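Local coordinates for peptidase S15/CocE/NonD (Thaumarchaeota archaeon SCGC AB-539-E09, PDB 4PF1), which is a serine aminopeptidase of the S15/CocE family with an alpha/beta hydrolase fold, which probably removes residues from the N-terminal end of peptides, at residues P174-A185 with L283-G291; W191-F202 with F255-S264. All blocks are in the same frame, centred on the assembly; numbering follows the deposited sequence.

Contact 1 of 2, residues P174-A185 with L283-G291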
loop_
_atom_site.group_PDB
_atom_site.type_symbol
_atom_site.label_atom_id
_atom_site.label_comp_id
_atom_site.label_asym_id
_atom_site.label_seq_id
_atom_site.Cartn_x
_atom_site.Cartn_y
_atom_site.Cartn_z
ATOM N N PRO A 174 50.266 -4.859 3.442
ATOM C CA PRO A 174 49.572 -4.404 2.231
ATOM C C PRO A 174 50.451 -4.290 1.002
ATOM O O PRO A 174 51.639 -3.987 1.102
ATOM C CB PRO A 174 49.018 -3.034 2.633
ATOM C CG PRO A 174 49.927 -2.555 3.688
ATOM C CD PRO A 174 50.352 -3.778 4.448
ATOM N N HIS A 175 49.840 -4.523 -0.165
ATOM C CA HIS A 175 50.483 -4.348 -1.455
ATOM C C HIS A 175 50.740 -2.852 -1.647
ATOM O O HIS A 175 49.864 -2.050 -1.309
ATOM C CB HIS A 175 49.592 -4.911 -2.581
ATOM C CG HIS A 175 50.282 -4.999 -3.907
ATOM N ND1 HIS A 175 50.487 -3.877 -4.686
ATOM C CD2 HIS A 175 50.801 -6.072 -4.541
ATOM C CE1 HIS A 175 51.122 -4.300 -5.764
ATOM N NE2 HIS A 175 51.338 -5.613 -5.720
ATOM N N PRO A 176 51.936 -2.445 -2.153
ATOM C CA PRO A 176 52.223 -1.002 -2.309
ATOM C C PRO A 176 51.203 -0.230 -3.162
ATOM O O PRO A 176 51.112 0.991 -3.024
ATOM C CB PRO A 176 53.610 -0.983 -2.967
ATOM C CG PRO A 176 53.819 -2.364 -3.494
ATOM C CD PRO A 176 53.093 -3.263 -2.559
ATOM N N ALA A 177 50.426 -0.934 -4.018
ATOM C CA ALA A 177 49.406 -0.306 -4.865
ATOM C C ALA A 177 48.122 0.051 -4.076
ATOM O O ALA A 177 47.340 0.876 -4.547
ATOM C CB ALA A 177 49.067 -1.208 -6.038
ATOM N N LEU A 178 47.907 -0.563 -2.881
ATOM C CA LEU A 178 46.743 -0.248 -2.040
ATOM C C LEU A 178 46.953 1.129 -1.391
ATOM O O LEU A 178 47.893 1.310 -0.605
ATOM C CB LEU A 178 46.482 -1.339 -0.982
ATOM C CG LEU A 178 45.226 -1.130 -0.112
ATOM C CD1 LEU A 178 43.955 -1.501 -0.871
ATOM C CD2 LEU A 178 45.321 -1.912 1.173
ATOM N N LYS A 179 46.091 2.103 -1.752
ATOM C CA LYS A 179 46.225 3.498 -1.336
ATOM C C LYS A 179 45.225 3.932 -0.260
ATOM O O LYS A 179 45.478 4.934 0.403
ATOM C CB LYS A 179 46.110 4.439 -2.557
ATOM C CG LYS A 179 47.115 4.151 -3.689
ATOM C CD LYS A 179 48.589 4.307 -3.253
ATOM C CE LYS A 179 49.541 3.774 -4.298
ATOM N NZ LYS A 179 50.955 3.841 -3.847
ATOM N N ALA A 180 44.084 3.218 -0.107
ATOM C CA ALA A 180 43.047 3.555 0.886
ATOM C C ALA A 180 42.058 2.410 1.083
ATOM O O ALA A 180 41.921 1.562 0.203
ATOM C CB ALA A 180 42.292 4.811 0.452
ATOM N N VAL A 181 41.344 2.404 2.228
ATOM C CA VAL A 181 40.301 1.409 2.523
ATOM C C VAL A 181 39.058 2.092 3.123
ATOM O O VAL A 181 39.183 3.063 3.874
ATOM C CB VAL A 181 40.772 0.226 3.424
ATOM C CG1 VAL A 181 41.660 -0.750 2.657
ATOM C CG2 VAL A 181 41.455 0.718 4.697
ATOM N N VAL A 182 37.859 1.580 2.782
ATOM C CA VAL A 182 36.592 2.077 3.322
ATOM C C VAL A 182 35.781 0.868 3.876
ATOM O O VAL A 182 34.879 0.358 3.196
ATOM C CB VAL A 182 35.769 2.934 2.306
ATOM C CG1 VAL A 182 34.528 3.530 2.970
ATOM C CG2 VAL A 182 36.618 4.043 1.686
ATOM N N PRO A 183 36.105 0.373 5.096
ATOM C CA PRO A 183 35.334 -0.756 5.637
ATOM C C PRO A 183 33.998 -0.304 6.260
ATOM O O PRO A 183 33.982 0.494 7.201
ATOM C CB PRO A 183 36.283 -1.372 6.671
ATOM C CG PRO A 183 37.189 -0.259 7.086
ATOM C CD PRO A 183 37.153 0.822 6.039
ATOM N N PHE A 184 32.875 -0.782 5.689
ATOM C CA PHE A 184 31.520 -0.505 6.185
ATOM C C PHE A 184 31.064 -1.615 7.109
ATOM O O PHE A 184 31.329 -2.784 6.825
ATOM C CB PHE A 184 30.510 -0.400 5.024
ATOM C CG PHE A 184 30.618 0.770 4.078
ATOM C CD1 PHE A 184 31.460 0.712 2.971
ATOM C CD2 PHE A 184 29.764 1.859 4.197
ATOM C CE1 PHE A 184 31.499 1.760 2.046
ATOM C CE2 PHE A 184 29.812 2.913 3.278
ATOM C CZ PHE A 184 30.676 2.853 2.206
ATOM N N ALA A 185 30.375 -1.263 8.209
ATOM C CA ALA A 185 29.751 -2.204 9.161
ATOM C C ALA A 185 30.471 -3.579 9.213
ATOM O O ALA A 185 29.830 -4.620 9.058
ATOM C CB ALA A 185 28.295 -2.403 8.771
ATOM N N LEU A 283 49.792 0.439 11.229
ATOM C CA LEU A 283 48.712 1.176 10.587
ATOM C C LEU A 283 49.337 2.130 9.570
ATOM O O LEU A 283 49.934 3.140 9.956
ATOM C CB LEU A 283 47.897 1.919 11.661
ATOM C CG LEU A 283 46.782 2.844 11.189
ATOM C CD1 LEU A 283 45.477 2.083 10.996
ATOM C CD2 LEU A 283 46.590 3.966 12.170
ATOM N N THR A 284 49.286 1.760 8.278
ATOM C CA THR A 284 49.916 2.535 7.200
ATOM C C THR A 284 48.910 2.986 6.133
ATOM O O THR A 284 49.137 4.001 5.472
ATOM C CB THR A 284 51.034 1.709 6.532
ATOM O OG1 THR A 284 50.491 0.474 6.061
ATOM C CG2 THR A 284 52.219 1.444 7.469
ATOM N N VAL A 285 47.829 2.213 5.942
ATOM C CA VAL A 285 46.810 2.473 4.922
ATOM C C VAL A 285 45.726 3.433 5.464
ATOM O O VAL A 285 45.153 3.161 6.525
ATOM C CB VAL A 285 46.181 1.137 4.414
ATOM C CG1 VAL A 285 45.187 1.380 3.279
ATOM C CG2 VAL A 285 47.263 0.147 3.979
ATOM N N PRO A 286 45.406 4.538 4.732
ATOM C CA PRO A 286 44.316 5.430 5.180
ATOM C C PRO A 286 42.989 4.676 5.263
ATOM O O PRO A 286 42.653 3.908 4.358
ATOM C CB PRO A 286 44.281 6.523 4.103
ATOM C CG PRO A 286 45.607 6.443 3.426
ATOM C CD PRO A 286 45.992 5.006 3.464
ATOM N N MET A 287 42.272 4.851 6.379
ATOM C CA MET A 287 41.042 4.125 6.667
ATOM C C MET A 287 39.879 5.061 6.949
ATOM O O MET A 287 40.001 5.992 7.750
ATOM C CB MET A 287 41.271 3.207 7.881
ATOM C CG MET A 287 40.335 2.019 7.950
ATOM S SD MET A 287 40.677 0.952 9.381
ATOM C CE MET A 287 42.374 0.442 9.027
ATOM N N LEU A 288 38.738 4.780 6.319
ATOM C CA LEU A 288 37.488 5.491 6.541
ATOM C C LEU A 288 36.478 4.486 7.111
ATOM O O LEU A 288 35.815 3.768 6.355
ATOM C CB LEU A 288 36.990 6.150 5.231
ATOM C CG LEU A 288 35.728 7.040 5.312
ATOM C CD1 LEU A 288 35.963 8.278 6.176
ATOM C CD2 LEU A 288 35.284 7.471 3.924
ATOM N N ILE A 289 36.433 4.373 8.449
ATOM C CA ILE A 289 35.548 3.428 9.133
ATOM C C ILE A 289 34.123 3.982 9.129
ATOM O O ILE A 289 33.881 5.074 9.643
ATOM C CB ILE A 289 36.041 3.089 10.571
ATOM C CG1 ILE A 289 37.556 2.752 10.585
ATOM C CG2 ILE A 289 35.206 1.946 11.169
ATOM C CD1 ILE A 289 38.232 2.874 11.952
ATOM N N VAL A 290 33.193 3.234 8.524
ATOM C CA VAL A 290 31.799 3.649 8.387
ATOM C C VAL A 290 30.896 2.728 9.201
ATOM O O VAL A 290 30.729 1.551 8.863
ATOM C CB VAL A 290 31.358 3.706 6.898
ATOM C CG1 VAL A 290 30.082 4.520 6.737
ATOM C CG2 VAL A 290 32.465 4.259 6.006
ATOM N N GLY A 291 30.335 3.273 10.273
ATOM C CA GLY A 291 29.430 2.555 11.160
ATOM C C GLY A 291 28.026 3.122 11.165
ATOM O O GLY A 291 27.815 4.284 10.807
#
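Val290 lays its CG2 methyl over one face of the Phe184 ring, a CH-pi contact 4.2 Å from the ring centroid, and the same methyl meets Val182 CG1 at 3.7 Å. The other methyl of Val290, CG1, stands anti to the backbone N (chi1 -163°), which lays it alongside CD2 and CE2 of the phenylalanine. Val182 and Leu288 run side by side in the same direction. On the opposite face Val181 CG2 touches Met287 CG at 3.7 Å, and the ring of Pro183 crosses that methionine at about a right angle. Val285 fills the N-terminal end, CG1 against Leu178 CD2 and Ala180 CA, CG2 against the Pro174 ring.

The two strands run parallel, their axes 8° apart. Val181 is held through both polar atoms: its N donates to Pro286 O (2.9 Å) and its O accepts from Leu288 N (3.0 Å). Pro183 has no N-H, and its CD lies 3.3 Å from Leu288 O. The ladder resumes with Val290 N to Pro183 O (3.1 Å) and Ala185 N to Val290 O (2.9 Å). At the polar edge, Lys179 NZ hydrogen-bonds to Pro176 O within its own segment.

Strands 154-160 and 319-324 flank the pair within the central, here parallel, sheet of the alpha/beta hydrolase fold. Ala185 touches Asp295 and His328, which with Ser161 probably form the catalytic triad. Phe351 of helix 347-365 covers Phe184 and Val290.

Contact 2 of 2, residues W191-F202 with F255-S264; sequences WMGDDWFHMGAF and FWKKLAAHPS
Pro263 O is gripped by two donors, Trp191 NE1 at 2.7 Å and a water at 2.8 Å. The indole N-H points at the oxygen within its own ring plane but reaches it from above the carbonyl plane, 46° out of it. The water also donates to Gly200 O, at 2.6 Å, and so ties the turn of the hairpin to the loop that follows helix 254-261.

Deeper in, the Phe197 ring is sandwiched between Trp191 CD1 on one face and Phe202 CD1 on the other. Leu259 projects from the helix into this aromatic group. Its CD2 touches Phe197 CE1 at 3.7 Å and Trp196 CB at 3.9 Å, while its CD1 lies against CE1 and CZ of Phe202. Phe202 CZ also comes up to the edge of Trp256.

Phe255 and Trp196 form a T-shaped pair, the phenylalanine presenting its CE2-CZ edge to the indole face. The planes stand at 66°, with the centroids of the five-membered ring and the phenyl ring 4.6 Å apart. Phe255 gets there with CG anti to its backbone N (chi1 -167°), and Asp195 CB covers the other indole face. A leucine in place of Trp196 would probably leave the Phe255 edge without an aromatic face to rest on and open a gap beside it.

Lys258 of the helix forms a salt bridge with Asp18 of the second subunit; past the helix, His262 hydrogen-bonds through ND1 to Asp266 of its own chain and through NE2 to Glu13 of the second subunit. The arrangement is a tight beta hairpin, with a type I' turn from His198 to Ala201, packed on a helix within the helix-rich insertion that caps the alpha/beta hydrolase core in the S15/CocE family.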
loop_
_atom_site.group_PDB
_atom_site.type_symbol
_atom_site.label_atom_id
_atom_site.label_comp_id
_atom_site.label_asym_id
_atom_site.label_seq_id
_atom_site.Cartn_x
_atom_site.Cartn_y
_atom_site.Cartn_z
ATOM N N TRP A 191 31.832 -12.723 18.767
ATOM C CA TRP A 191 31.430 -13.175 20.099
ATOM C C TRP A 191 31.059 -11.993 20.994
ATOM O O TRP A 191 30.039 -12.052 21.686
ATOM C CB TRP A 191 32.552 -14.000 20.747
ATOM C CG TRP A 191 32.121 -14.806 21.939
ATOM C CD1 TRP A 191 31.837 -16.139 21.965
ATOM C CD2 TRP A 191 31.967 -14.337 23.285
ATOM N NE1 TRP A 191 31.510 -16.529 23.242
ATOM C CE2 TRP A 191 31.582 -15.444 24.073
ATOM C CE3 TRP A 191 32.106 -13.081 23.905
ATOM C CZ2 TRP A 191 31.354 -15.338 25.450
ATOM C CZ3 TRP A 191 31.862 -12.977 25.263
ATOM C CH2 TRP A 191 31.495 -14.095 26.021
ATOM N N MET A 192 31.910 -10.941 21.024
ATOM C CA MET A 192 31.690 -9.779 21.888
ATOM C C MET A 192 30.390 -9.043 21.567
ATOM O O MET A 192 29.636 -8.738 22.489
ATOM C CB MET A 192 32.879 -8.806 21.855
ATOM C CG MET A 192 34.012 -9.188 22.808
ATOM S SD MET A 192 33.532 -9.383 24.556
ATOM C CE MET A 192 32.990 -7.714 24.942
ATOM N N GLY A 193 30.120 -8.777 20.290
ATOM C CA GLY A 193 28.885 -8.074 19.949
ATOM C C GLY A 193 28.536 -7.899 18.487
ATOM O O GLY A 193 27.770 -6.991 18.150
ATOM N N ASP A 194 29.043 -8.769 17.604
ATOM C CA ASP A 194 28.689 -8.625 16.202
ATOM C C ASP A 194 27.627 -9.673 15.764
ATOM O O ASP A 194 26.490 -9.580 16.219
ATOM C CB ASP A 194 29.924 -8.587 15.285
ATOM C CG ASP A 194 30.656 -7.241 15.297
ATOM O OD1 ASP A 194 29.992 -6.200 15.516
ATOM O OD2 ASP A 194 31.884 -7.230 15.074
ATOM N N ASP A 195 27.969 -10.625 14.880
ATOM C CA ASP A 195 26.981 -11.532 14.275
ATOM C C ASP A 195 26.572 -12.780 15.068
ATOM O O ASP A 195 25.390 -13.124 15.044
ATOM C CB ASP A 195 27.459 -11.991 12.895
ATOM C CG ASP A 195 27.497 -10.876 11.880
ATOM O OD1 ASP A 195 26.415 -10.420 11.460
ATOM O OD2 ASP A 195 28.606 -10.462 11.506
ATOM N N TRP A 196 27.529 -13.524 15.640
ATOM C CA TRP A 196 27.240 -14.832 16.246
ATOM C C TRP A 196 26.773 -14.750 17.706
ATOM O O TRP A 196 25.844 -15.465 18.074
ATOM C CB TRP A 196 28.448 -15.783 16.107
ATOM C CG TRP A 196 29.229 -15.599 14.829
ATOM C CD1 TRP A 196 30.551 -15.281 14.716
ATOM C CD2 TRP A 196 28.711 -15.644 13.487
ATOM N NE1 TRP A 196 30.892 -15.125 13.392
ATOM C CE2 TRP A 196 29.778 -15.338 12.616
ATOM C CE3 TRP A 196 27.440 -15.901 12.939
ATOM C CZ2 TRP A 196 29.631 -15.343 11.224
ATOM C CZ3 TRP A 196 27.285 -15.855 11.561
ATOM C CH2 TRP A 196 28.372 -15.578 10.720
ATOM N N PHE A 197 27.419 -13.910 18.530
ATOM C CA PHE A 197 27.051 -13.718 19.939
ATOM C C PHE A 197 27.120 -12.240 20.330
ATOM O O PHE A 197 27.898 -11.485 19.744
ATOM C CB PHE A 197 27.988 -14.510 20.893
ATOM C CG PHE A 197 28.169 -15.997 20.686
ATOM C CD1 PHE A 197 29.039 -16.479 19.712
ATOM C CD2 PHE A 197 27.617 -16.909 21.577
ATOM C CE1 PHE A 197 29.258 -17.851 19.561
ATOM C CE2 PHE A 197 27.834 -18.284 21.424
ATOM C CZ PHE A 197 28.655 -18.745 20.420
ATOM N N HIS A 198 26.351 -11.852 21.366
ATOM C CA HIS A 198 26.416 -10.539 22.003
ATOM C C HIS A 198 26.697 -10.767 23.474
ATOM O O HIS A 198 25.814 -11.224 24.206
ATOM C CB HIS A 198 25.130 -9.720 21.790
ATOM C CG HIS A 198 25.053 -9.034 20.460
ATOM N ND1 HIS A 198 24.430 -7.813 20.321
ATOM C CD2 HIS A 198 25.487 -9.444 19.246
ATOM C CE1 HIS A 198 24.504 -7.517 19.034
ATOM N NE2 HIS A 198 25.125 -8.473 18.348
ATOM N N MET A 199 27.967 -10.565 23.880
ATOM C CA MET A 199 28.462 -10.781 25.249
ATOM C C MET A 199 28.069 -12.195 25.786
ATOM O O MET A 199 27.633 -12.338 26.932
ATOM C CB MET A 199 27.995 -9.650 26.196
ATOM C CG MET A 199 28.747 -8.344 25.976
ATOM S SD MET A 199 28.078 -6.936 26.904
ATOM C CE MET A 199 26.738 -6.421 25.809
ATOM N N GLY A 200 28.224 -13.208 24.928
ATOM C CA GLY A 200 27.950 -14.601 25.273
ATOM C C GLY A 200 26.606 -15.169 24.857
ATOM O O GLY A 200 26.448 -16.392 24.805
ATOM N N ALA A 201 25.615 -14.297 24.598
ATOM C CA ALA A 201 24.277 -14.728 24.193
ATOM C C ALA A 201 24.275 -15.086 22.705
ATOM O O ALA A 201 24.543 -14.229 21.867
ATOM C CB ALA A 201 23.262 -13.640 24.492
ATOM N N PHE A 202 24.019 -16.370 22.388
ATOM C CA PHE A 202 24.071 -16.908 21.025
ATOM C C PHE A 202 22.918 -16.439 20.125
ATOM O O PHE A 202 21.747 -16.629 20.462
ATOM C CB PHE A 202 24.114 -18.445 21.056
ATOM C CG PHE A 202 24.285 -19.107 19.703
ATOM C CD1 PHE A 202 25.301 -18.709 18.835
ATOM C CD2 PHE A 202 23.460 -20.154 19.314
ATOM C CE1 PHE A 202 25.465 -19.328 17.592
ATOM C CE2 PHE A 202 23.638 -20.784 18.077
ATOM C CZ PHE A 202 24.633 -20.361 17.222
ATOM N N PHE A 255 31.624 -24.421 10.520
ATOM C CA PHE A 255 31.420 -23.285 11.422
ATOM C C PHE A 255 30.504 -23.636 12.597
ATOM O O PHE A 255 30.715 -23.099 13.684
ATOM C CB PHE A 255 30.913 -22.032 10.687
ATOM C CG PHE A 255 30.992 -20.775 11.525
ATOM C CD1 PHE A 255 32.177 -20.415 12.163
ATOM C CD2 PHE A 255 29.876 -19.963 11.697
ATOM C CE1 PHE A 255 32.245 -19.258 12.946
ATOM C CE2 PHE A 255 29.946 -18.808 12.482
ATOM C CZ PHE A 255 31.129 -18.466 13.102
ATOM N N TRP A 256 29.523 -24.556 12.407
ATOM C CA TRP A 256 28.668 -25.001 13.517
ATOM C C TRP A 256 29.504 -25.776 14.544
ATOM O O TRP A 256 29.330 -25.580 15.750
ATOM C CB TRP A 256 27.474 -25.854 13.032
ATOM C CG TRP A 256 26.784 -26.611 14.139
ATOM C CD1 TRP A 256 26.697 -27.965 14.272
ATOM C CD2 TRP A 256 26.201 -26.054 15.330
ATOM N NE1 TRP A 256 26.049 -28.288 15.442
ATOM C CE2 TRP A 256 25.749 -27.133 16.120
ATOM C CE3 TRP A 256 26.017 -24.743 15.807
ATOM C CZ2 TRP A 256 25.089 -26.943 17.341
ATOM C CZ3 TRP A 256 25.363 -24.555 17.016
ATOM C CH2 TRP A 256 24.912 -25.647 17.772
ATOM N N LYS A 257 30.436 -26.627 14.058
ATOM C CA LYS A 257 31.358 -27.395 14.903
ATOM C C LYS A 257 32.202 -26.438 15.750
ATOM O O LYS A 257 32.395 -26.689 16.934
ATOM C CB LYS A 257 32.260 -28.306 14.050
ATOM C CG LYS A 257 31.500 -29.399 13.299
ATOM C CD LYS A 257 32.418 -30.213 12.384
ATOM C CE LYS A 257 32.949 -31.467 13.041
ATOM N NZ LYS A 257 31.897 -32.507 13.193
ATOM N N LYS A 258 32.626 -25.301 15.158
ATOM C CA LYS A 258 33.387 -24.251 15.845
ATOM C C LYS A 258 32.519 -23.530 16.895
ATOM O O LYS A 258 32.983 -23.299 18.010
ATOM C CB LYS A 258 33.945 -23.235 14.834
ATOM C CG LYS A 258 35.047 -23.794 13.936
ATOM C CD LYS A 258 35.328 -22.861 12.768
ATOM C CE LYS A 258 36.379 -23.414 11.837
ATOM N NZ LYS A 258 36.499 -22.599 10.600
ATOM N N LEU A 259 31.255 -23.185 16.536
ATOM C CA LEU A 259 30.315 -22.497 17.438
ATOM C C LEU A 259 29.978 -23.364 18.660
ATOM O O LEU A 259 29.990 -22.862 19.788
ATOM C CB LEU A 259 29.013 -22.107 16.698
ATOM C CG LEU A 259 29.104 -20.973 15.666
ATOM C CD1 LEU A 259 27.890 -20.979 14.746
ATOM C CD2 LEU A 259 29.243 -19.610 16.340
ATOM N N ALA A 260 29.696 -24.667 18.432
ATOM C CA ALA A 260 29.351 -25.623 19.488
ATOM C C ALA A 260 30.549 -25.934 20.396
ATOM O O ALA A 260 30.361 -26.106 21.602
ATOM C CB ALA A 260 28.814 -26.909 18.876
ATOM N N ALA A 261 31.772 -26.013 19.822
ATOM C CA ALA A 261 32.998 -26.300 20.583
ATOM C C ALA A 261 33.514 -25.064 21.337
ATOM O O ALA A 261 34.251 -25.217 22.311
ATOM C CB ALA A 261 34.085 -26.829 19.658
ATOM N N HIS A 262 33.132 -23.846 20.895
ATOM C CA HIS A 262 33.599 -22.617 21.543
ATOM C C HIS A 262 32.426 -21.690 21.969
ATOM O O HIS A 262 32.299 -20.588 21.424
ATOM C CB HIS A 262 34.585 -21.862 20.625
ATOM C CG HIS A 262 35.747 -22.689 20.167
ATOM N ND1 HIS A 262 36.746 -23.077 21.042
ATOM C CD2 HIS A 262 36.031 -23.176 18.937
ATOM C CE1 HIS A 262 37.601 -23.786 20.321
ATOM N NE2 HIS A 262 37.212 -23.873 19.050
ATOM N N PRO A 263 31.598 -22.072 22.987
ATOM C CA PRO A 263 30.514 -21.162 23.417
ATOM C C PRO A 263 31.033 -19.941 24.195
ATOM O O PRO A 263 30.412 -18.879 24.145
ATOM C CB PRO A 263 29.631 -22.050 24.297
ATOM C CG PRO A 263 30.549 -23.098 24.824
ATOM C CD PRO A 263 31.600 -23.327 23.773
ATOM N N SER A 264 32.175 -20.091 24.897
ATOM C CA SER A 264 32.792 -19.017 25.682
ATOM C C SER A 264 33.863 -18.266 24.869
ATOM O O SER A 264 34.355 -18.785 23.864
ATOM C CB SER A 264 33.399 -19.575 26.966
ATOM O OG SER A 264 34.596 -20.291 26.708
HETATM O O HOH W 1 27.808 -18.579 25.079
#

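From the N terminus, the chain enters strand 178-184 of the central sheet, leaves it at Ala185 and returns to the neighbouring strand only at residues 287-292, so contact 1 closes a long excursion, nearly half of it helical and with very little strand. Contact 2 is nested wholly inside it: residues 191-202 form the hairpin soon after the first strand, and helix 254-261 comes back onto it after helices 204-215, 231-238 and 241-247. The two contacts do not touch, with centres about 27 Å and nearest atoms about 6 Å apart. Contact 1 joins parallel strands of the hydrolase core, whereas contact 2 ties together the insertion, whose hairpin also meets strand 525-534 of the C-terminal region.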